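Local structure of leukocyte-associated immunoglobulin-like receptor 1 (Mus musculus, 4ESK) at residues I20-V26 / G68-E72; I74-C80 / R91-L97. The protein is an inhibitory leukocyte receptor, represented here by its extracellular Ig-like domain, that restrains NK, B and T cells and recruits the phosphatases PTPN6 and PTPN11. One frame throughout, in Å; residues are numbered along the deposited sequence.

In the fold
Both contacts belong to one immunoglobulin domain and sit at different depths. Interaction 2 (74-80 with 91-97) lies near the centre of the chain, pairing neighbouring strands of the F-G hairpin in the larger sheet and holding Cys80 of the Cys30-Cys80 disulfide. Interaction 1 (20-26 with 68-72) is a surface contact about 15 Å away, centre to centre, where the turn leading out of strand 17-21 meets the loop after strand 62-67. A ladder of backbone hydrogen bonds dominates interaction 2; interaction 1 has just two, around a single buried valine. They touch where Ile20 packs on Leu97, because strands 17-21 and 88-100 are neighbours in the sheet.

Interaction 1: I20-V26 / G68-E72; sequences ISQGTFV and GPVNE
The chain leaves its strand at Ser21 and reverses through a type II beta turn, Ser21 to Thr24, with Gly23 at phi/psi 86/-3. Thr24 N closes it on Ser21 O at 3.0 Å, and Thr24 OG1 donates to Ser21 O at a very short 2.4 Å. Segment 68-72 runs alongside as an extended loop with a cis peptide between Gly68 and Pro69; close CA pairs are Gly23-Pro69 (4.5 Å) and Phe25-Gly68 (4.0 Å). Two backbone hydrogen bonds join them, both to Val70: Gly23 N to Val70 O, 2.7 Å, and Val70 N to Thr24 O, 2.8 Å.

Val70 (m rotamer) is buried against Ile20 and Val26, its CG2 3.7 Å from Ile20 CG2 and its CG1 3.9 Å from Val26 CG2. Phe25, chi1 -73°, lays one ring face over the cis peptide: CE2 is 3.3 Å from Gly68 C, and CZ 3.6 Å from Pro69 CD. A CB on Gly68 would clash with that ring.

This is the A'-B turn packed on the E-F loop. Ile20 and Gln22 make backbone hydrogen bonds to Ile100 of strand 88-100, Val26 pairs with Ile67 of strand 62-67, and Val70 rests on Val99, so the contact lies where the two sheets meet.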
ATOM      1  N   ILE A  20      10.759  -9.512  -3.278  1.00 19.19           N
ATOM      2  CA  ILE A  20      10.008  -9.392  -4.510  1.00 19.63           C
ATOM      3  C   ILE A  20      11.027  -9.596  -5.632  1.00 20.56           C
ATOM      4  O   ILE A  20      12.059  -8.957  -5.610  1.00 19.57           O
ATOM      5  CB  ILE A  20       9.411  -7.960  -4.634  1.00 19.36           C
ATOM      6  CG1 ILE A  20       8.537  -7.616  -3.410  1.00 20.43           C
ATOM      7  CG2 ILE A  20       8.626  -7.799  -5.927  1.00 19.54           C
ATOM      8  CD1 ILE A  20       7.276  -8.449  -3.291  1.00 19.16           C
ATOM      9  N   SER A  21      10.746 -10.473  -6.588  1.00 22.71           N
ATOM     10  CA  SER A  21      11.653 -10.675  -7.724  1.00 24.65           C
ATOM     11  C   SER A  21      11.527  -9.539  -8.745  1.00 23.93           C
ATOM     12  O   SER A  21      10.432  -9.130  -9.082  1.00 22.71           O
ATOM     13  CB  SER A  21      11.340 -12.003  -8.423  1.00 26.77           C
ATOM     14  OG  SER A  21      11.304 -13.069  -7.493  1.00 30.27           O
ATOM     15  N   GLN A  22      12.651  -9.069  -9.277  1.00 25.63           N
ATOM     16  CA  GLN A  22      12.633  -8.116 -10.387  1.00 24.46           C
ATOM     17  C   GLN A  22      11.718  -8.643 -11.491  1.00 22.91           C
ATOM     18  O   GLN A  22      11.710  -9.841 -11.788  1.00 20.98           O
ATOM     19  CB  GLN A  22      14.064  -7.904 -10.918  1.00 28.66           C
ATOM     20  CG  GLN A  22      14.249  -6.680 -11.795  1.00 30.92           C
ATOM     21  CD  GLN A  22      15.627  -6.612 -12.447  1.00 36.43           C
ATOM     22  OE1 GLN A  22      16.459  -7.519 -12.294  1.00 38.27           O
ATOM     23  NE2 GLN A  22      15.869  -5.534 -13.193  1.00 38.72           N
ATOM     24  N   GLY A  23      10.931  -7.748 -12.094  1.00 21.16           N
ATOM     25  CA  GLY A  23       9.991  -8.109 -13.137  1.00 20.91           C
ATOM     26  C   GLY A  23       8.637  -8.573 -12.622  1.00 20.83           C
ATOM     27  O   GLY A  23       7.753  -8.867 -13.414  1.00 23.41           O
ATOM     28  N   THR A  24       8.488  -8.653 -11.300  1.00 19.85           N
ATOM     29  CA  THR A  24       7.229  -9.051 -10.647  1.00 21.00           C
ATOM     30  C   THR A  24       6.195  -7.946 -10.790  1.00 18.76           C
ATOM     31  O   THR A  24       6.548  -6.779 -10.844  1.00 17.43           O
ATOM     32  CB  THR A  24       7.442  -9.266  -9.120  1.00 20.97           C
ATOM     33  OG1 THR A  24       8.360 -10.321  -8.909  1.00 23.58           O
ATOM     34  CG2 THR A  24       6.120  -9.607  -8.337  1.00 21.90           C
ATOM     35  N   PHE A  25       4.922  -8.322 -10.812  1.00 19.59           N
ATOM     36  CA  PHE A  25       3.835  -7.347 -10.664  1.00 20.05           C
ATOM     37  C   PHE A  25       3.322  -7.369  -9.217  1.00 19.31           C
ATOM     38  O   PHE A  25       2.878  -8.417  -8.717  1.00 20.46           O
ATOM     39  CB  PHE A  25       2.716  -7.619 -11.665  1.00 22.70           C
ATOM     40  CG  PHE A  25       3.071  -7.254 -13.082  1.00 25.13           C
ATOM     41  CD1 PHE A  25       3.966  -8.022 -13.804  1.00 26.80           C
ATOM     42  CD2 PHE A  25       2.512  -6.134 -13.692  1.00 26.64           C
ATOM     43  CE1 PHE A  25       4.318  -7.677 -15.105  1.00 28.66           C
ATOM     44  CE2 PHE A  25       2.854  -5.793 -14.998  1.00 26.65           C
ATOM     45  CZ  PHE A  25       3.762  -6.567 -15.700  1.00 27.79           C
ATOM     46  N   VAL A  26       3.433  -6.226  -8.545  1.00 16.29           N
ATOM     47  CA  VAL A  26       2.994  -6.071  -7.149  1.00 15.34           C
ATOM     48  C   VAL A  26       1.613  -5.411  -7.135  1.00 14.84           C
ATOM     49  O   VAL A  26       1.290  -4.610  -8.018  1.00 14.14           O
ATOM     50  CB  VAL A  26       3.998  -5.226  -6.344  1.00 15.09           C
ATOM     51  CG1 VAL A  26       3.424  -4.760  -5.020  1.00 16.40           C
ATOM     52  CG2 VAL A  26       5.288  -6.002  -6.085  1.00 15.40           C
ATOM     53  N   GLY A  68       3.948  -2.717 -11.508  1.00 17.42           N
ATOM     54  CA  GLY A  68       4.626  -3.797 -12.219  1.00 17.87           C
ATOM     55  C   GLY A  68       4.844  -3.456 -13.680  1.00 18.11           C
ATOM     56  O   GLY A  68       4.052  -2.712 -14.257  1.00 18.10           O
ATOM     57  N   PRO A  69       5.905  -4.013 -14.286  1.00 17.89           N
ATOM     58  CA  PRO A  69       6.939  -4.867 -13.680  1.00 17.46           C
ATOM     59  C   PRO A  69       7.900  -4.100 -12.801  1.00 17.36           C
ATOM     60  O   PRO A  69       8.346  -2.999 -13.153  1.00 18.26           O
ATOM     61  CB  PRO A  69       7.671  -5.439 -14.899  1.00 18.05           C
ATOM     62  CG  PRO A  69       7.503  -4.388 -15.933  1.00 17.41           C
ATOM     63  CD  PRO A  69       6.108  -3.872 -15.731  1.00 17.78           C
ATOM     64  N   VAL A  70       8.244  -4.672 -11.655  1.00 16.87           N
ATOM     65  CA  VAL A  70       9.119  -3.977 -10.709  1.00 17.31           C
ATOM     66  C   VAL A  70      10.606  -4.067 -11.078  1.00 18.33           C
ATOM     67  O   VAL A  70      11.080  -5.051 -11.660  1.00 19.15           O
ATOM     68  CB  VAL A  70       8.929  -4.436  -9.244  1.00 17.95           C
ATOM     69  CG1 VAL A  70       7.492  -4.155  -8.789  1.00 17.34           C
ATOM     70  CG2 VAL A  70       9.288  -5.905  -9.077  1.00 18.53           C
ATOM     71  N   ASN A  71      11.322  -3.017 -10.724  1.00 19.45           N
ATOM     72  CA  ASN A  71      12.776  -3.056 -10.708  1.00 21.37           C
ATOM     73  C   ASN A  71      13.330  -2.459  -9.420  1.00 22.82           C
ATOM     74  O   ASN A  71      12.585  -2.259  -8.455  1.00 22.50           O
ATOM     75  CB  ASN A  71      13.334  -2.390 -11.974  1.00 21.93           C
ATOM     76  CG  ASN A  71      13.021  -0.916 -12.038  1.00 23.51           C
ATOM     77  OD1 ASN A  71      12.646  -0.301 -11.036  1.00 24.66           O
ATOM     78  ND2 ASN A  71      13.171  -0.331 -13.228  1.00 25.67           N
ATOM     79  N   GLU A  72      14.636  -2.175  -9.391  1.00 23.13           N
ATOM     80  CA  GLU A  72      15.313  -1.722  -8.182  0.50 24.12           C
ATOM     81  C   GLU A  72      14.741  -0.418  -7.609  1.00 23.60           C
ATOM     82  O   GLU A  72      14.876  -0.163  -6.440  1.00 24.18           O
ATOM     83  CB  GLU A  72      16.832  -1.592  -8.427  0.50 25.86           C
ATOM     84  CG  GLU A  72      17.269  -0.487  -9.392  0.50 26.98           C
ATOM     85  CD  GLU A  72      17.106  -0.837 -10.867  0.50 27.92           C
ATOM     86  OE1 GLU A  72      16.824  -2.017 -11.197  0.50 27.19           O
ATOM     87  OE2 GLU A  72      17.269   0.082 -11.705  0.50 29.38           O
TER

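Interaction 2: I74-C80 / R91-L97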
ATOM      1  N   ILE A  74      11.812   0.168  -7.019  1.00 21.71           N
ATOM      2  CA  ILE A  74      10.646  -0.171  -6.193  1.00 21.11           C
ATOM      3  C   ILE A  74      11.019  -0.564  -4.752  1.00 19.72           C
ATOM      4  O   ILE A  74      10.180  -0.518  -3.828  1.00 18.85           O
ATOM      5  CB  ILE A  74       9.806  -1.240  -6.910  1.00 20.99           C
ATOM      6  CG1 ILE A  74       9.318  -0.706  -8.264  1.00 20.41           C
ATOM      7  CG2 ILE A  74       8.579  -1.659  -6.076  1.00 19.17           C
ATOM      8  CD1 ILE A  74       8.626   0.658  -8.216  1.00 21.35           C
ATOM      9  N   THR A  75      12.279  -0.912  -4.519  1.00 18.90           N
ATOM     10  CA  THR A  75      12.766  -1.129  -3.158  1.00 18.58           C
ATOM     11  C   THR A  75      12.522   0.073  -2.243  1.00 19.70           C
ATOM     12  O   THR A  75      12.853   1.214  -2.601  1.00 19.49           O
ATOM     13  CB  THR A  75      14.254  -1.532  -3.160  1.00 19.19           C
ATOM     14  OG1 THR A  75      14.387  -2.771  -3.862  1.00 18.33           O
ATOM     15  CG2 THR A  75      14.820  -1.669  -1.753  1.00 18.95           C
ATOM     16  N   GLY A  76      11.917  -0.176  -1.074  1.00 17.90           N
ATOM     17  CA  GLY A  76      11.604   0.892  -0.129  1.00 17.76           C
ATOM     18  C   GLY A  76      10.516   0.564   0.885  1.00 16.79           C
ATOM     19  O   GLY A  76      10.049  -0.577   0.944  1.00 14.57           O
ATOM     20  N   HIS A  77      10.133   1.583   1.667  1.00 16.35           N
ATOM     21  CA  HIS A  77       9.130   1.472   2.734  1.00 16.52           C
ATOM     22  C   HIS A  77       7.856   2.137   2.311  1.00 16.73           C
ATOM     23  O   HIS A  77       7.883   3.290   1.841  1.00 16.43           O
ATOM     24  CB  HIS A  77       9.633   2.134   4.012  1.00 17.75           C
ATOM     25  CG  HIS A  77      10.767   1.384   4.674  1.00 20.45           C
ATOM     26  ND1 HIS A  77      12.048   1.506   4.265  1.00 23.43           N
ATOM     27  CD2 HIS A  77      10.779   0.480   5.729  1.00 22.89           C
ATOM     28  CE1 HIS A  77      12.845   0.717   5.020  1.00 23.07           C
ATOM     29  NE2 HIS A  77      12.074   0.085   5.916  1.00 24.63           N
ATOM     30  N   TYR A  78       6.733   1.444   2.495  1.00 14.78           N
ATOM     31  CA  TYR A  78       5.459   1.879   1.964  1.00 13.91           C
ATOM     32  C   TYR A  78       4.406   1.959   3.045  1.00 14.00           C
ATOM     33  O   TYR A  78       4.368   1.116   3.938  1.00 13.20           O
ATOM     34  CB  TYR A  78       4.957   0.902   0.917  1.00 14.23           C
ATOM     35  CG  TYR A  78       5.762   0.894  -0.372  1.00 14.67           C
ATOM     36  CD1 TYR A  78       5.342   1.619  -1.479  1.00 14.82           C
ATOM     37  CD2 TYR A  78       6.939   0.163  -0.461  1.00 15.21           C
ATOM     38  CE1 TYR A  78       6.068   1.614  -2.664  1.00 15.93           C
ATOM     39  CE2 TYR A  78       7.678   0.151  -1.640  1.00 15.72           C
ATOM     40  CZ  TYR A  78       7.234   0.866  -2.726  1.00 15.52           C
ATOM     41  OH  TYR A  78       7.960   0.828  -3.892  1.00 16.91           O
ATOM     42  N   SER A  79       3.562   2.984   2.944  1.00 13.36           N
ATOM     43  CA  SER A  79       2.391   3.093   3.797  0.50 13.29           C
ATOM     44  C   SER A  79       1.259   3.756   3.018  1.00 13.64           C
ATOM     45  O   SER A  79       1.499   4.500   2.030  1.00 13.54           O
ATOM     46  CB  SER A  79       2.726   3.875   5.063  0.50 13.40           C
ATOM     47  OG  SER A  79       3.154   5.180   4.747  0.50 12.91           O
ATOM     48  N   CYS A  80       0.024   3.467   3.421  1.00 12.51           N
ATOM     49  CA  CYS A  80      -1.149   4.096   2.807  1.00 13.05           C
ATOM     50  C   CYS A  80      -1.597   5.277   3.683  1.00 13.13           C
ATOM     51  O   CYS A  80      -1.658   5.149   4.893  1.00 12.85           O
ATOM     52  CB  CYS A  80      -2.304   3.092   2.705  1.00 13.36           C
ATOM     53  SG  CYS A  80      -1.972   1.651   1.640  1.00 14.95           S
ATOM     54  N   ARG A  91      -2.695   7.320   8.572  1.00 17.30           N
ATOM     55  CA  ARG A  91      -1.740   6.459   7.900  1.00 17.37           C
ATOM     56  C   ARG A  91      -1.798   5.041   8.443  1.00 15.19           C
ATOM     57  O   ARG A  91      -2.106   4.837   9.610  1.00 15.37           O
ATOM     58  CB  ARG A  91      -0.321   7.004   8.047  1.00 20.21           C
ATOM     59  CG  ARG A  91       0.289   6.845   9.432  1.00 23.73           C
ATOM     60  CD  ARG A  91       1.716   7.351   9.497  1.00 28.16           C
ATOM     61  NE  ARG A  91       2.523   6.799   8.409  1.00 31.11           N
ATOM     62  CZ  ARG A  91       3.099   7.496   7.432  1.00 33.44           C
ATOM     63  NH1 ARG A  91       3.028   8.823   7.373  1.00 36.23           N
ATOM     64  NH2 ARG A  91       3.795   6.848   6.511  1.00 35.64           N
ATOM     65  N   SER A  92      -1.499   4.080   7.572  1.00 12.95           N
ATOM     66  CA  SER A  92      -1.357   2.671   7.938  1.00 11.96           C
ATOM     67  C   SER A  92       0.011   2.346   8.511  1.00 11.60           C
ATOM     68  O   SER A  92       0.898   3.197   8.577  1.00 11.91           O
ATOM     69  CB  SER A  92      -1.565   1.816   6.688  1.00 11.29           C
ATOM     70  OG  SER A  92      -0.433   1.913   5.819  1.00 11.17           O
ATOM     71  N   LYS A  93       0.179   1.079   8.919  1.00 11.47           N
ATOM     72  CA  LYS A  93       1.502   0.539   9.210  0.50 11.56           C
ATOM     73  C   LYS A  93       2.375   0.649   7.970  1.00 11.73           C
ATOM     74  O   LYS A  93       1.883   0.881   6.864  1.00 11.34           O
ATOM     75  CB  LYS A  93       1.416  -0.923   9.644  0.50 11.69           C
ATOM     76  CG  LYS A  93       0.935  -1.866   8.552  0.50 11.63           C
ATOM     77  CD  LYS A  93       0.333  -3.153   9.107  0.50 11.79           C
ATOM     78  CE  LYS A  93      -0.050  -4.104   7.985  0.50 11.84           C
ATOM     79  NZ  LYS A  93      -1.265  -4.912   8.301  0.50 12.19           N
ATOM     80  N   THR A  94       3.670   0.464   8.173  1.00 11.93           N
ATOM     81  CA  THR A  94       4.640   0.537   7.106  1.00 12.85           C
ATOM     82  C   THR A  94       5.141  -0.862   6.749  1.00 12.82           C
ATOM     83  O   THR A  94       5.449  -1.657   7.649  1.00 14.25           O
ATOM     84  CB  THR A  94       5.812   1.407   7.533  1.00 14.00           C
ATOM     85  OG1 THR A  94       5.324   2.711   7.863  1.00 16.05           O
ATOM     86  CG2 THR A  94       6.803   1.521   6.415  1.00 14.33           C
ATOM     87  N   LEU A  95       5.201  -1.156   5.455  1.00 12.61           N
ATOM     88  CA  LEU A  95       5.758  -2.394   4.949  1.00 13.29           C
ATOM     89  C   LEU A  95       6.995  -2.092   4.119  1.00 14.36           C
ATOM     90  O   LEU A  95       7.061  -1.087   3.417  1.00 14.85           O
ATOM     91  CB  LEU A  95       4.762  -3.157   4.092  1.00 12.78           C
ATOM     92  CG  LEU A  95       3.482  -3.632   4.811  1.00 12.62           C
ATOM     93  CD1 LEU A  95       2.536  -4.285   3.805  1.00 12.63           C
ATOM     94  CD2 LEU A  95       3.851  -4.625   5.898  1.00 13.38           C
ATOM     95  N   GLU A  96       7.941  -3.017   4.154  1.00 14.60           N
ATOM     96  CA  GLU A  96       9.190  -2.878   3.410  1.00 15.26           C
ATOM     97  C   GLU A  96       9.208  -3.848   2.250  1.00 15.18           C
ATOM     98  O   GLU A  96       8.884  -5.034   2.424  1.00 13.76           O
ATOM     99  CB  GLU A  96      10.367  -3.158   4.331  1.00 17.84           C
ATOM    100  CG  GLU A  96      11.705  -3.098   3.626  1.00 19.76           C
ATOM    101  CD  GLU A  96      12.881  -3.340   4.539  1.00 22.41           C
ATOM    102  OE1 GLU A  96      12.748  -4.001   5.605  1.00 24.85           O
ATOM    103  OE2 GLU A  96      13.975  -2.867   4.161  1.00 25.05           O
ATOM    104  N   LEU A  97       9.561  -3.353   1.061  1.00 14.77           N
ATOM    105  CA  LEU A  97       9.817  -4.225  -0.081  1.00 15.78           C
ATOM    106  C   LEU A  97      11.281  -4.196  -0.447  1.00 17.66           C
ATOM    107  O   LEU A  97      11.886  -3.129  -0.459  1.00 17.83           O
ATOM    108  CB  LEU A  97       9.044  -3.804  -1.304  1.00 16.06           C
ATOM    109  CG  LEU A  97       7.541  -3.712  -1.152  1.00 16.63           C
ATOM    110  CD1 LEU A  97       6.984  -3.353  -2.507  1.00 15.62           C
ATOM    111  CD2 LEU A  97       6.980  -5.047  -0.655  1.00 16.60           C
TER
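Leu97 loses more surface to the other segment than any residue here. It pairs with Gly76 across the antiparallel ladder, both hydrogen bonds present: Gly76 N to Leu97 O, 3.0 Å, and Leu97 N to Gly76 O, 2.8 Å. Its side chain shares a face of the sheet with Tyr78, where Leu97 CD1 lies 3.7 Å from Tyr78 CE2, and it also touches Leu18 and Ile20 of strand 17-21.

Tyr78 forms the next hydrogen-bonded pair, with Leu95 (Tyr78 N to Leu95 O, 2.7 Å; Leu95 N to Tyr78 O, 2.9 Å). Its ring folds back along its own strand so that the hydroxyl OH donates to Ile74 O at 2.6 Å. This is the tyrosine corner familiar from Ig domains, within the Gly-x-Tyr-x-Cys pattern of strand F. On the opposite face, Glu96 CG sits over the His77 ring in a CH-pi contact, 4.2 Å from its centroid, while Glu96 OE1 is hydrogen-bonded to Ser17 OG.

Ser79 marks a change in the ladder. Its CB lies 3.6 Å from Lys93 O, and beyond it Ser92 OG, rather than a main-chain carbonyl, accepts from Cys80 N (2.9 Å), with Ser92 N returning to Cys80 O (2.9 Å). Arg91, nearby, forms a salt bridge with Glu45.

Regular backbone pairing thus gives way to a side-chain acceptor where strand 88-100 is interrupted, and the Ser92-Cys80 bonds join the strands beside the disulfide.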